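C-domain type II peptide synthetase (Streptomyces globisporus, PDB 4ZNM) is a free-standing condensation-domain protein of the nonribosomal peptide synthetase family, with the two-lobed fold of that family. Local coordinates at residues A160-A164 / G296-N300. Residues are numbered along the deposited sequence; the frame is centred on the assembly and turned at random.
Sequences ADAWA and GGRNN
Extended from CG to NE and set with CG anti to the carbonyl carbon, the side chain of Arg298 spans the gap to Asp161, whose CG lies between its own backbone N and carbonyl carbon (chi1 55°). They meet in the two-lobed condensation-domain fold at the HHxxxD motif, whose aspartate is Asp161; Trp163 stands two residues on, in helix 162-180. The NH2 of Arg298 donates to Asp161 OD1 at 3.0 Å and 162°, a salt bridge that reaches the syn side of the carboxylate and stays close to the guanidinium plane; the two planes themselves are well inclined to each other. Asp161 OD1, met nearly along its C-O axis, also caps the helix by accepting from Ala164 N at 3.0 Å, so one carboxylate oxygen takes both the capping N-H of Ala164 and the NH2 of Arg298. These two donors fix the rotation of the carboxylate. Phe310 N and Thr306 O, farther along the loop that carries Arg298, hold Asp161 OD2 and Arg298 NH1. Against one face of the guanidinium lies the indole of Trp163, with Trp163 CD1 3.2 Å from Arg298 CZ and over the centre of the group, the planes only 22° apart. Arg298 CD rests on the five-membered ring of Trp163 as a CH-pi contact, 3.7 Å from the centroid, while Trp163 NE1 is held by Glu304 O. A water in the guanidinium plane, at its edge, links the two segments: it donates to Asp161 OD2 and to Gly296 O, each at 2.7 Å, and accepts from Arg298 NE at 3.0 Å.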
loop_
_atom_site.group_PDB
_atom_site.type_symbol
_atom_site.label_atom_id
_atom_site.label_comp_id
_atom_site.label_asym_id
_atom_site.label_seq_id
_atom_site.Cartn_x
_atom_site.Cartn_y
_atom_site.Cartn_z
ATOM N N ALA A 160 -6.056 -3.168 7.695
ATOM C CA ALA A 160 -5.729 -1.762 7.475
ATOM C C ALA A 160 -4.921 -1.586 6.223
ATOM O O ALA A 160 -4.019 -2.368 5.947
ATOM C CB ALA A 160 -4.945 -1.204 8.700
ATOM N N ASP A 161 -5.273 -0.575 5.445
ATOM C CA ASP A 161 -4.443 -0.082 4.355
ATOM C C ASP A 161 -3.741 1.255 4.734
ATOM O O ASP A 161 -3.806 1.690 5.890
ATOM C CB ASP A 161 -5.291 0.076 3.077
ATOM C CG ASP A 161 -6.551 0.974 3.268
ATOM O OD1 ASP A 161 -6.612 1.799 4.219
ATOM O OD2 ASP A 161 -7.475 0.869 2.405
ATOM N N ALA A 162 -3.038 1.871 3.784
ATOM C CA ALA A 162 -2.254 3.081 4.090
ATOM C C ALA A 162 -3.140 4.188 4.651
ATOM O O ALA A 162 -2.798 4.823 5.655
ATOM C CB ALA A 162 -1.496 3.559 2.871
ATOM N N TRP A 163 -4.306 4.378 4.061
ATOM C CA TRP A 163 -5.223 5.430 4.514
ATOM C C TRP A 163 -5.668 5.141 5.945
ATOM O O TRP A 163 -5.710 6.041 6.811
ATOM C CB TRP A 163 -6.428 5.540 3.555
ATOM C CG TRP A 163 -7.476 6.551 3.938
ATOM C CD1 TRP A 163 -8.335 6.471 4.973
ATOM C CD2 TRP A 163 -7.798 7.765 3.245
ATOM N NE1 TRP A 163 -9.165 7.555 4.988
ATOM C CE2 TRP A 163 -8.857 8.368 3.938
ATOM C CE3 TRP A 163 -7.282 8.403 2.117
ATOM C CZ2 TRP A 163 -9.421 9.577 3.541
ATOM C CZ3 TRP A 163 -7.838 9.606 1.723
ATOM C CH2 TRP A 163 -8.897 10.182 2.436
ATOM N N ALA A 164 -5.934 3.872 6.226
ATOM C CA ALA A 164 -6.322 3.468 7.581
ATOM C C ALA A 164 -5.232 3.754 8.602
ATOM O O ALA A 164 -5.534 4.089 9.737
ATOM C CB ALA A 164 -6.685 1.963 7.626
ATOM N N GLY A 296 -7.608 3.483 -4.406
ATOM C CA GLY A 296 -7.807 3.702 -2.982
ATOM C C GLY A 296 -9.048 2.981 -2.441
ATOM O O GLY A 296 -9.081 2.593 -1.271
ATOM N N GLY A 297 -10.085 2.833 -3.270
ATOM C CA GLY A 297 -11.292 2.094 -2.885
ATOM C C GLY A 297 -12.191 2.868 -1.913
ATOM O O GLY A 297 -13.123 2.314 -1.337
ATOM N N ARG A 298 -11.895 4.157 -1.746
ATOM C CA ARG A 298 -12.615 5.047 -0.815
ATOM C C ARG A 298 -13.334 6.215 -1.487
ATOM O O ARG A 298 -13.309 7.355 -1.003
ATOM C CB ARG A 298 -11.637 5.585 0.216
ATOM C CG ARG A 298 -11.108 4.439 1.090
ATOM C CD ARG A 298 -10.179 4.966 2.087
ATOM N NE ARG A 298 -9.587 3.975 2.978
ATOM C CZ ARG A 298 -9.954 3.765 4.241
ATOM N NH1 ARG A 298 -10.998 4.391 4.769
ATOM N NH2 ARG A 298 -9.270 2.910 4.980
ATOM N N ASN A 299 -14.017 5.903 -2.573
ATOM C CA ASN A 299 -14.854 6.877 -3.274
ATOM C C ASN A 299 -15.975 7.392 -2.362
ATOM O O ASN A 299 -16.344 8.551 -2.413
ATOM C CB ASN A 299 -15.454 6.231 -4.524
ATOM C CG ASN A 299 -14.441 5.403 -5.290
ATOM O OD1 ASN A 299 -13.888 4.416 -4.768
ATOM N ND2 ASN A 299 -14.189 5.791 -6.532
ATOM N N ASN A 300 -16.519 6.512 -1.530
ATOM C CA ASN A 300 -17.655 6.855 -0.681
ATOM C C ASN A 300 -17.188 7.525 0.607
ATOM O O ASN A 300 -16.679 6.857 1.505
ATOM C CB ASN A 300 -18.453 5.593 -0.378
ATOM C CG ASN A 300 -19.723 5.879 0.366
ATOM O OD1 ASN A 300 -19.880 6.953 0.950
ATOM N ND2 ASN A 300 -20.647 4.911 0.358
HETATM O O HOH W 1 -7.589 3.062 0.894
#